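Long-range contacts in C381 turret protein (Sulfolobus turreted icosahedral virus, PDB 4IND), which probably forms, as a pentamer of triple jelly-roll chains, the turrets of an archaeal icosahedral virus: residues I121-E125 against I169-L173; E146-E150 against R172-Y178; T177-P183 against G256-I262; I209-I213 against F226-L230. One frame throughout, in Å; residues are numbered along the deposited sequence. Where two conformers were deposited one is given.

A chain of jelly rolls has to solve two problems, closing each sandwich and fixing it to the next, and these four contacts illustrate both. Contacts 1 and 2, with centres about 10 Å apart, share Arg172 and Leu173 and join the first domain to the second around one dihydrogenphosphate ion. Contact 3 pairs two strands within a sheet of the second domain; its centre lies about 11 Å from that of contact 2, with which it shares Thr177 and Tyr178. Contact 4, about 10 Å from contact 3 between centres, packs that sheet's strand 221-232 against the opposing sheet and is nested in the loop contact 3 closes. A second ion sits at contact 3, on a subunit boundary.

Contact 1. Residues I121-E125 against I169-L173; sequences IFTKE and ISFRL. With 2HP (dihydrogenphosphate ion), chain U.
Where two beta domains follow one another in a chain, strands from different sheets can meet at a slant and pack through side chains instead of pairing. Here both backbones are extended; the axes of 121-124 and 169-172 approach to 6.7 Å and cross at 43°, with Thr123 opposite Phe171 at a CA–CA distance of 6.1 Å. The CB atoms of Ile121, Thr123 and Glu125 point toward the partner, those of Phe122 and Lys124 away. At Ile169, CG2 meets CD1 of Ile121 (rotamer mt) at 4.0 Å. The carbonyl O of Ser170 lies 4.0 Å from Ile121 CG2 and is hydrogen-bonded to Asn101. Phe171 offers its CB to Ile121 CG2 at 4.2 Å and its CA to Thr123 OG1 at 3.8 Å. Arg172 (chi1 t, chi2 t, chi3 p) first passes its CB 3.9 Å from Thr123 CG2. Beyond that, its NH1 makes a salt bridge with Glu125 OE2 (3.1 Å, N-H...O angle 162°), while NH2 donates to O1 of the dihydrogenphosphate at 3.2 Å; Asn153 of the second subunit also accepts from NH1. Glu125 is further engaged by Arg154 of the second subunit. Apolar at the Ile169 end and ionic at the Arg172 end, this is an interdomain seam joining the first and second jelly rolls at an anion site.

Contact 2. Residues E146-E150 against R172-Y178; sequences ERVFE and RLRKGTY. With 2HP (dihydrogenphosphate ion), chain U.
An arginine-lined dihydrogenphosphate pocket lies at the junction of the first two domains, an anion held between two consecutive domains, by arginines of both and by Leu79 N. From 146-150, Arg147 NE and NH2 donate to phosphate O2 at 3.1 and 2.9 Å; from 172-178, Arg172 NH2 donates to O1 at 3.2 Å, its NH1 salt-bridged to Glu125. The like-charged Arg147 NH2 and Arg172 NH2 stand 4.0 Å apart. Just past the last strand of the first jelly roll, Phe149 adopts a left-handed backbone conformation (phi/psi 73/14°). Its carbonyl O receives Arg174 NH2 at 2.6 Å (168°), with a weak second bond from NH1 at 3.3 Å. The Phe149 ring (chi1 -56°) plugs into the second jelly roll: Leu173 CD2 approaches CE2 to 3.6 Å, and Tyr178 (chi1 -61°) presents its edge to the ring face in a T-shaped pair, centroids 5.5 Å apart and planes at 75°. Tyr178 OH donates to Arg174 O at 2.7 Å, tying the connection 173-175 to the strand that begins at Gly176.

Contact 3. Residues T177-P183 against G256-I262; sequences TYAIKMP and GLEVEEI. With 2HP (dihydrogenphosphate ion), chain Y.
Jelly-roll sheets are built by antiparallel pairing of strands distant in sequence, as 177-183 pairs with 256-262: both in extended beta conformation, axes 4.4 Å apart at the closest, directions at 148°. Backbone hydrogen bonds fix the register. Ala179 and Glu260 form a hydrogen-bonded pair (Ala179 N–Glu260 O 2.8 Å, Glu260 N–Ala179 O 3.1 Å), as do Lys181 and Glu258 (Lys181 N–Glu258 O 2.8 Å, Glu258 N–Lys181 O 2.9 Å). Tyr178–Glu261 and Ile180–Val259 are non-hydrogen-bonded pairs; Gly256 N reaches Pro183 O and Ile262 N reaches Thr177 O, both at 2.9 Å. Apolar contacts gather on the face of Ile180 and Val259: Ile180 CG2 lies 4.0 Å from Leu257 CD1, and Ile180 CG1 4.2 Å from Val259 CG1. On the other face, Ala179 CB touches Ile262 CG2 at 3.9 Å. Ionic contacts share that face. Lys181 (chi1 t, chi2 t, chi3 m, chi4 t) forms a salt bridge from NZ to Glu258 OE2 at 3.3 Å and donates from NZ to phosphate O4 at 3.1 Å; Arg154 pairs with Glu260. Lys181 NZ is also hydrogen-bonded to Asp235 O of the third subunit. A water bridges Thr177 N, Glu261 OE2 and Ile262 O. Thus Ile180, Val259 and Leu257 pack on the sandwich side, while Lys181, Glu258 and Glu260 gather charge and an anion on the face that meets the third subunit.

Contact 4. Residues I209-I213 against F226-L230; sequences IPLVI and FLVYL
The ring of Phe226 lies over Leu211, whose CB sits 3.9 Å from the ring centroid and 8° off its normal, a CH-pi contact. The same ring meets Ile213, with CZ 3.6 Å from Ile213 CG1, and at its edge CE1 approaches Val212 O to 3.7 Å. Around it the general rule for facing sheets applies: no hydrogen bond crosses, and interlocking side chains do the work. Both segments are extended strands, their axes 8.2 Å apart at the closest and their directions at 159°, nearly antiparallel. Leu211 faces Phe226 with CA atoms 6.7 Å apart, and Ile209 faces Val228 with CA atoms at 7.9 Å. The CB atoms of Ile209, Leu211, Phe226 and Val228 point toward the partner strand, those of Pro210, Val212, Leu227 and Tyr229 away. Val228 CG1 touches both Ile209 CG2 (3.7 Å) and Leu211 CD2 (3.9 Å), and Ile209 CD1 reaches on to Leu230 CD2 at 3.4 Å. Ile209, Leu211 and Ile213 all adopt the mt rotamer, and Phe226 and Val228 have chi1 near -65° and -61°. On the outer side, Tyr229 OH is hydrogen-bonded to Asp235 of the third subunit. Strand 208-213 pairs with 194-203 in one sheet and strand 221-232 with 176-187 in the other, so these side chains fill the space between the two sheets, the face-to-face packing of a jelly-roll beta sandwich.

Contact 1. Residues I121-E125 against I169-L173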
# COMPACT_ATOMS: atom_id res chain seq x y z
N ILE A 121 16.97 17.09 -12.79
CA ILE A 121 15.78 16.25 -12.84
C ILE A 121 15.68 15.67 -14.25
O ILE A 121 15.91 16.38 -15.24
CB ILE A 121 14.53 17.05 -12.50
CG1 ILE A 121 14.64 17.57 -11.07
CG2 ILE A 121 13.28 16.18 -12.69
CD1 ILE A 121 13.58 18.60 -10.70
N PHE A 122 15.37 14.38 -14.34
CA PHE A 122 15.38 13.71 -15.65
C PHE A 122 14.27 12.70 -15.70
O PHE A 122 14.25 11.75 -14.92
CB PHE A 122 16.74 13.04 -15.88
CG PHE A 122 16.81 12.21 -17.16
CD1 PHE A 122 16.43 12.73 -18.39
CD2 PHE A 122 17.32 10.93 -17.12
CE1 PHE A 122 16.52 11.97 -19.56
CE2 PHE A 122 17.42 10.15 -18.28
CZ PHE A 122 17.02 10.68 -19.50
N THR A 123 13.33 12.89 -16.63
CA THR A 123 12.26 11.92 -16.81
C THR A 123 12.67 10.93 -17.88
O THR A 123 12.77 11.29 -19.04
CB THR A 123 10.95 12.59 -17.25
OG1 THR A 123 10.57 13.54 -16.24
CG2 THR A 123 9.83 11.55 -17.40
N LYS A 124 12.90 9.68 -17.49
CA LYS A 124 13.16 8.64 -18.49
C LYS A 124 11.84 8.06 -18.99
O LYS A 124 11.29 7.11 -18.43
CB LYS A 124 14.10 7.55 -17.94
CG LYS A 124 14.48 6.51 -19.00
CD LYS A 124 15.38 7.19 -20.06
CE LYS A 124 15.50 6.35 -21.32
NZ LYS A 124 16.30 7.08 -22.36
N GLU A 125 11.35 8.64 -20.08
CA GLU A 125 10.21 8.12 -20.82
C GLU A 125 10.38 8.55 -22.28
O GLU A 125 11.03 9.56 -22.56
CB GLU A 125 8.89 8.70 -20.29
CG GLU A 125 8.32 8.00 -19.04
CD GLU A 125 6.89 8.44 -18.69
OE1 GLU A 125 6.46 9.52 -19.15
OE2 GLU A 125 6.19 7.70 -17.95
N ILE A 169 10.88 23.80 -15.83
CA ILE A 169 11.22 22.53 -15.21
C ILE A 169 10.03 21.61 -15.47
O ILE A 169 8.90 22.01 -15.25
CB ILE A 169 11.45 22.67 -13.70
CG1 ILE A 169 12.52 23.73 -13.43
CG2 ILE A 169 11.86 21.33 -13.09
CD1 ILE A 169 12.81 23.98 -11.95
N SER A 170 10.27 20.42 -16.00
CA SER A 170 9.17 19.46 -16.18
C SER A 170 9.48 18.19 -15.40
O SER A 170 10.64 17.85 -15.22
CB SER A 170 9.00 19.11 -17.66
OG SER A 170 8.63 20.24 -18.41
N PHE A 171 8.44 17.48 -14.99
CA PHE A 171 8.63 16.17 -14.36
C PHE A 171 7.34 15.36 -14.46
O PHE A 171 6.27 15.92 -14.66
CB PHE A 171 9.11 16.32 -12.91
CG PHE A 171 8.43 17.42 -12.14
CD1 PHE A 171 7.24 17.19 -11.47
CD2 PHE A 171 8.99 18.68 -12.07
CE1 PHE A 171 6.60 18.21 -10.76
CE2 PHE A 171 8.37 19.70 -11.36
CZ PHE A 171 7.17 19.47 -10.70
N ARG A 172 7.45 14.05 -14.35
CA ARG A 172 6.28 13.17 -14.41
C ARG A 172 5.91 12.78 -12.99
O ARG A 172 6.78 12.41 -12.21
CB ARG A 172 6.60 11.88 -15.19
CG ARG A 172 5.42 10.92 -15.27
CD ARG A 172 5.81 9.45 -15.37
NE ARG A 172 6.39 8.93 -14.13
CZ ARG A 172 6.83 7.68 -14.00
NH1 ARG A 172 6.76 6.84 -15.03
NH2 ARG A 172 7.35 7.25 -12.85
N LEU A 173 4.63 12.88 -12.65
CA LEU A 173 4.16 12.43 -11.34
C LEU A 173 3.13 11.33 -11.54
O LEU A 173 2.20 11.51 -12.32
CB LEU A 173 3.51 13.58 -10.57
CG LEU A 173 4.38 14.79 -10.30
CD1 LEU A 173 3.58 15.85 -9.54
CD2 LEU A 173 5.62 14.39 -9.51
P 2HP U . 9.64 7.78 -9.73
O1 2HP U . 8.28 8.38 -9.99
O2 2HP U . 9.96 7.23 -11.09
O3 2HP U . 9.50 6.65 -8.66
O4 2HP U . 10.73 8.82 -9.35

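Contact 2. Residues E146-E150 against R172-Y178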
# COMPACT_ATOMS: atom_id res chain seq x y z
N GLU A 146 18.96 8.63 -9.14
CA GLU A 146 18.07 7.86 -8.26
C GLU A 146 16.63 8.23 -8.57
O GLU A 146 16.33 9.38 -8.85
CB GLU A 146 18.39 8.10 -6.76
CG GLU A 146 17.91 9.44 -6.23
CD GLU A 146 17.59 9.42 -4.71
OE1 GLU A 146 18.48 9.05 -3.90
OE2 GLU A 146 16.45 9.81 -4.34
N ARG A 147 15.74 7.24 -8.54
CA ARG A 147 14.33 7.50 -8.75
C ARG A 147 13.73 8.10 -7.48
O ARG A 147 13.95 7.59 -6.38
CB ARG A 147 13.62 6.19 -9.14
CG ARG A 147 14.10 5.64 -10.51
CD ARG A 147 13.28 4.45 -10.95
NE ARG A 147 11.87 4.82 -11.00
CZ ARG A 147 10.89 3.97 -11.25
NH1 ARG A 147 11.16 2.69 -11.47
NH2 ARG A 147 9.63 4.40 -11.26
N VAL A 148 13.00 9.19 -7.61
CA VAL A 148 12.36 9.82 -6.44
C VAL A 148 10.94 9.29 -6.29
O VAL A 148 10.39 8.73 -7.22
CB VAL A 148 12.34 11.35 -6.59
CG1 VAL A 148 13.75 11.87 -6.69
CG2 VAL A 148 11.57 11.75 -7.83
N PHE A 149 10.33 9.43 -5.13
CA PHE A 149 8.99 8.90 -4.96
C PHE A 149 9.07 7.38 -4.87
O PHE A 149 8.07 6.68 -5.01
CB PHE A 149 8.08 9.35 -6.12
CG PHE A 149 8.03 10.85 -6.28
CD1 PHE A 149 7.77 11.67 -5.17
CD2 PHE A 149 8.27 11.44 -7.50
CE1 PHE A 149 7.76 13.05 -5.31
CE2 PHE A 149 8.24 12.83 -7.65
CZ PHE A 149 7.98 13.63 -6.54
N GLU A 150 10.29 6.89 -4.68
CA GLU A 150 10.50 5.51 -4.23
C GLU A 150 10.82 5.62 -2.76
O GLU A 150 11.58 6.50 -2.35
CB GLU A 150 11.71 4.89 -4.92
CG GLU A 150 11.73 5.02 -6.43
CD GLU A 150 10.90 3.97 -7.12
OE1 GLU A 150 9.67 4.16 -7.21
OE2 GLU A 150 11.48 2.95 -7.56
N ARG A 172 7.45 14.05 -14.35
CA ARG A 172 6.28 13.17 -14.41
C ARG A 172 5.91 12.78 -12.99
O ARG A 172 6.78 12.41 -12.21
CB ARG A 172 6.60 11.88 -15.19
CG ARG A 172 5.42 10.92 -15.27
CD ARG A 172 5.81 9.45 -15.37
NE ARG A 172 6.39 8.93 -14.13
CZ ARG A 172 6.83 7.68 -14.00
NH1 ARG A 172 6.76 6.84 -15.03
NH2 ARG A 172 7.35 7.25 -12.85
N LEU A 173 4.63 12.88 -12.65
CA LEU A 173 4.16 12.43 -11.34
C LEU A 173 3.13 11.33 -11.54
O LEU A 173 2.20 11.51 -12.32
CB LEU A 173 3.51 13.58 -10.57
CG LEU A 173 4.38 14.79 -10.30
CD1 LEU A 173 3.58 15.85 -9.54
CD2 LEU A 173 5.62 14.39 -9.51
N ARG A 174 3.28 10.22 -10.84
CA ARG A 174 2.27 9.17 -10.95
C ARG A 174 1.11 9.57 -10.05
O ARG A 174 1.20 10.56 -9.34
CB ARG A 174 2.85 7.83 -10.51
CG ARG A 174 3.34 7.89 -9.08
CD ARG A 174 3.44 6.51 -8.48
NE ARG A 174 3.94 6.59 -7.12
CZ ARG A 174 5.22 6.51 -6.78
NH1 ARG A 174 6.17 6.33 -7.70
NH2 ARG A 174 5.55 6.60 -5.49
N LYS A 175 0.05 8.79 -10.06
CA LYS A 175 -1.15 9.14 -9.31
C LYS A 175 -0.85 9.47 -7.86
O LYS A 175 -0.02 8.84 -7.20
CB LYS A 175 -2.21 8.03 -9.39
CG LYS A 175 -1.84 6.73 -8.67
CD LYS A 175 -2.86 5.62 -9.00
CE LYS A 175 -2.59 4.35 -8.20
NZ LYS A 175 -2.91 4.56 -6.75
N GLY A 176 -1.55 10.48 -7.35
CA GLY A 176 -1.34 10.94 -5.98
C GLY A 176 -1.68 12.41 -5.88
O GLY A 176 -2.05 13.03 -6.87
N THR A 177 -1.60 12.96 -4.68
CA THR A 177 -1.67 14.40 -4.51
C THR A 177 -0.31 14.86 -4.03
O THR A 177 0.32 14.20 -3.20
CB THR A 177 -2.77 14.77 -3.49
OG1 THR A 177 -4.03 14.31 -3.97
CG2 THR A 177 -2.82 16.30 -3.29
N TYR A 178 0.15 15.98 -4.58
CA TYR A 178 1.49 16.46 -4.29
C TYR A 178 1.53 17.91 -3.87
O TYR A 178 0.75 18.73 -4.35
CB TYR A 178 2.36 16.33 -5.53
CG TYR A 178 2.53 14.92 -6.03
CD1 TYR A 178 3.68 14.19 -5.73
CD2 TYR A 178 1.55 14.31 -6.79
CE1 TYR A 178 3.86 12.89 -6.21
CE2 TYR A 178 1.72 13.00 -7.27
CZ TYR A 178 2.86 12.30 -6.97
OH TYR A 178 3.04 11.02 -7.45
P 2HP U . 9.64 7.78 -9.73
O1 2HP U . 8.28 8.38 -9.99
O2 2HP U . 9.96 7.23 -11.09
O3 2HP U . 9.50 6.65 -8.66
O4 2HP U . 10.73 8.82 -9.35

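Contact 3. Residues T177-P183 against G256-I262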
# COMPACT_ATOMS: atom_id res chain seq x y z
N THR A 177 -1.60 12.96 -4.68
CA THR A 177 -1.67 14.40 -4.51
C THR A 177 -0.31 14.86 -4.03
O THR A 177 0.32 14.20 -3.20
CB THR A 177 -2.77 14.77 -3.49
OG1 THR A 177 -4.03 14.31 -3.97
CG2 THR A 177 -2.82 16.30 -3.29
N TYR A 178 0.15 15.98 -4.58
CA TYR A 178 1.49 16.46 -4.29
C TYR A 178 1.53 17.91 -3.87
O TYR A 178 0.75 18.73 -4.35
CB TYR A 178 2.36 16.33 -5.53
CG TYR A 178 2.53 14.92 -6.03
CD1 TYR A 178 3.68 14.19 -5.73
CD2 TYR A 178 1.55 14.31 -6.79
CE1 TYR A 178 3.86 12.89 -6.21
CE2 TYR A 178 1.72 13.00 -7.27
CZ TYR A 178 2.86 12.30 -6.97
OH TYR A 178 3.04 11.02 -7.45
N ALA A 179 2.47 18.22 -2.99
CA ALA A 179 2.79 19.61 -2.67
C ALA A 179 3.98 20.00 -3.52
O ALA A 179 4.93 19.23 -3.66
CB ALA A 179 3.11 19.76 -1.21
N ILE A 180 3.93 21.19 -4.12
CA ILE A 180 5.09 21.75 -4.78
C ILE A 180 5.43 23.04 -4.04
O ILE A 180 4.63 23.97 -4.03
CB ILE A 180 4.80 22.06 -6.23
CG1 ILE A 180 4.50 20.76 -6.98
CG2 ILE A 180 5.99 22.77 -6.87
CD1 ILE A 180 3.98 20.99 -8.40
N LYS A 181 6.58 23.05 -3.39
CA LYS A 181 6.99 24.17 -2.57
C LYS A 181 8.22 24.81 -3.20
O LYS A 181 9.18 24.12 -3.57
CB LYS A 181 7.29 23.71 -1.13
CG LYS A 181 7.59 24.86 -0.16
CD LYS A 181 8.08 24.35 1.19
CE LYS A 181 7.03 23.50 1.90
NZ LYS A 181 7.49 23.10 3.28
N MET A 182 8.18 26.12 -3.35
CA MET A 182 9.32 26.82 -3.91
C MET A 182 9.70 28.04 -3.08
O MET A 182 9.14 29.12 -3.24
CB MET A 182 9.04 27.19 -5.37
CG MET A 182 8.67 25.98 -6.21
SD MET A 182 7.82 26.35 -7.74
CE MET A 182 8.95 27.55 -8.46
N PRO A 183 10.66 27.86 -2.16
CA PRO A 183 11.22 28.98 -1.40
C PRO A 183 11.94 29.83 -2.42
O PRO A 183 12.58 29.25 -3.32
CB PRO A 183 12.26 28.31 -0.49
CG PRO A 183 11.96 26.83 -0.52
CD PRO A 183 11.34 26.57 -1.86
N GLY A 256 14.29 27.44 -4.79
CA GLY A 256 14.48 26.03 -4.56
C GLY A 256 13.25 25.31 -5.07
O GLY A 256 12.31 25.94 -5.54
N LEU A 257 13.27 23.98 -5.01
CA LEU A 257 12.13 23.20 -5.48
C LEU A 257 11.97 21.96 -4.65
O LEU A 257 12.89 21.14 -4.54
CB LEU A 257 12.32 22.80 -6.95
CG LEU A 257 11.23 21.87 -7.50
CD1 LEU A 257 9.91 22.60 -7.57
CD2 LEU A 257 11.64 21.34 -8.90
N GLU A 258 10.78 21.81 -4.10
CA GLU A 258 10.46 20.66 -3.27
C GLU A 258 9.16 20.11 -3.83
O GLU A 258 8.16 20.83 -3.96
CB GLU A 258 10.36 21.16 -1.81
CG GLU A 258 10.01 20.15 -0.72
CD GLU A 258 10.00 20.83 0.66
OE1 GLU A 258 11.07 21.36 1.05
OE2 GLU A 258 8.93 20.85 1.33
N VAL A 259 9.17 18.84 -4.23
CA VAL A 259 7.96 18.16 -4.70
C VAL A 259 7.80 16.90 -3.90
O VAL A 259 8.69 16.06 -3.88
CB VAL A 259 8.10 17.77 -6.19
CG1 VAL A 259 6.77 17.20 -6.72
CG2 VAL A 259 8.53 18.97 -7.02
N GLU A 260 6.66 16.75 -3.23
CA GLU A 260 6.48 15.67 -2.27
C GLU A 260 5.04 15.22 -2.23
O GLU A 260 4.11 16.03 -2.37
CB GLU A 260 6.91 16.15 -0.88
CG GLU A 260 6.20 17.41 -0.47
CD GLU A 260 7.03 18.31 0.44
OE1 GLU A 260 8.05 17.85 1.00
OE2 GLU A 260 6.65 19.49 0.59
N GLU A 261 4.83 13.92 -2.06
CA GLU A 261 3.48 13.38 -1.97
C GLU A 261 2.87 13.71 -0.60
O GLU A 261 3.56 13.66 0.42
CB GLU A 261 3.50 11.86 -2.18
CG GLU A 261 2.13 11.28 -2.50
CD GLU A 261 2.15 9.77 -2.74
OE1 GLU A 261 3.26 9.18 -2.83
OE2 GLU A 261 1.06 9.17 -2.83
N ILE A 262 1.58 14.04 -0.59
CA ILE A 262 0.86 14.31 0.65
C ILE A 262 -0.37 13.42 0.80
O ILE A 262 -0.84 12.83 -0.18
CB ILE A 262 0.43 15.79 0.78
CG1 ILE A 262 -0.57 16.15 -0.31
CG2 ILE A 262 1.66 16.72 0.76
CD1 ILE A 262 -1.39 17.42 0.01
P 2HP Y . 10.23 21.07 5.01
O1 2HP Y . 9.17 21.79 5.91
O2 2HP Y . 9.92 19.62 4.87
O3 2HP Y . 11.56 21.05 5.67
O4 2HP Y . 10.27 21.78 3.63
O HOH W 1 -1.00 10.99 -2.47

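Contact 4. Residues I209-I213 against F226-L230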
# COMPACT_ATOMS: atom_id res chain seq x y z
N ILE A 209 -1.81 26.66 -12.55
CA ILE A 209 -1.76 27.38 -11.28
C ILE A 209 -0.75 28.53 -11.37
O ILE A 209 0.45 28.29 -11.49
CB ILE A 209 -1.33 26.46 -10.13
CG1 ILE A 209 -2.22 25.22 -10.06
CG2 ILE A 209 -1.34 27.21 -8.80
CD1 ILE A 209 -1.63 24.10 -9.23
N PRO A 210 -1.22 29.77 -11.30
CA PRO A 210 -0.31 30.92 -11.28
C PRO A 210 0.42 31.04 -9.94
O PRO A 210 -0.18 30.84 -8.90
CB PRO A 210 -1.24 32.12 -11.45
CG PRO A 210 -2.54 31.55 -11.96
CD PRO A 210 -2.63 30.20 -11.35
N LEU A 211 1.70 31.37 -9.99
CA LEU A 211 2.47 31.62 -8.78
C LEU A 211 2.62 33.12 -8.68
O LEU A 211 3.36 33.74 -9.44
CB LEU A 211 3.84 30.95 -8.88
CG LEU A 211 3.79 29.45 -9.16
CD1 LEU A 211 5.17 28.90 -9.42
CD2 LEU A 211 3.13 28.71 -8.01
N VAL A 212 1.88 33.72 -7.75
CA VAL A 212 1.74 35.18 -7.70
C VAL A 212 2.21 35.79 -6.38
O VAL A 212 1.99 35.24 -5.31
CB VAL A 212 0.27 35.58 -7.94
CG1 VAL A 212 0.09 37.09 -7.82
CG2 VAL A 212 -0.20 35.08 -9.30
N ILE A 213 2.88 36.94 -6.47
CA ILE A 213 3.31 37.68 -5.30
C ILE A 213 2.52 38.98 -5.20
O ILE A 213 2.50 39.76 -6.15
CB ILE A 213 4.82 38.00 -5.37
CG1 ILE A 213 5.65 36.73 -5.43
CG2 ILE A 213 5.23 38.87 -4.17
CD1 ILE A 213 7.12 36.93 -5.80
N PHE A 226 6.40 29.84 -2.39
CA PHE A 226 5.19 29.41 -3.09
C PHE A 226 4.90 27.99 -2.63
O PHE A 226 5.82 27.17 -2.49
CB PHE A 226 5.41 29.40 -4.61
CG PHE A 226 5.66 30.76 -5.20
CD1 PHE A 226 4.70 31.76 -5.11
CD2 PHE A 226 6.84 31.03 -5.85
CE1 PHE A 226 4.94 33.01 -5.67
CE2 PHE A 226 7.08 32.27 -6.43
CZ PHE A 226 6.14 33.26 -6.33
N LEU A 227 3.63 27.71 -2.36
CA LEU A 227 3.22 26.37 -1.95
C LEU A 227 1.88 26.11 -2.59
O LEU A 227 0.87 26.72 -2.21
CB LEU A 227 3.10 26.28 -0.42
CG LEU A 227 2.56 24.96 0.13
CD1 LEU A 227 3.34 23.78 -0.46
CD2 LEU A 227 2.61 24.91 1.64
N VAL A 228 1.86 25.23 -3.57
CA VAL A 228 0.62 24.85 -4.24
C VAL A 228 0.51 23.32 -4.27
O VAL A 228 1.45 22.63 -3.93
CB VAL A 228 0.54 25.43 -5.66
CG1 VAL A 228 0.58 26.94 -5.61
CG2 VAL A 228 1.68 24.89 -6.51
N TYR A 229 -0.66 22.82 -4.65
CA TYR A 229 -0.88 21.38 -4.60
C TYR A 229 -1.52 20.92 -5.90
O TYR A 229 -2.34 21.63 -6.46
CB TYR A 229 -1.80 21.05 -3.41
CG TYR A 229 -1.33 21.55 -2.07
CD1 TYR A 229 -0.52 20.77 -1.25
CD2 TYR A 229 -1.71 22.79 -1.60
CE1 TYR A 229 -0.10 21.23 0.01
CE2 TYR A 229 -1.29 23.25 -0.35
CZ TYR A 229 -0.48 22.47 0.44
OH TYR A 229 -0.06 22.90 1.66
N LEU A 230 -1.14 19.73 -6.36
CA LEU A 230 -1.74 19.15 -7.55
C LEU A 230 -2.34 17.82 -7.20
O LEU A 230 -1.66 16.98 -6.62
CB LEU A 230 -0.65 18.86 -8.61
CG LEU A 230 0.06 20.03 -9.25
CD1 LEU A 230 1.09 19.49 -10.27
CD2 LEU A 230 -0.97 20.87 -9.93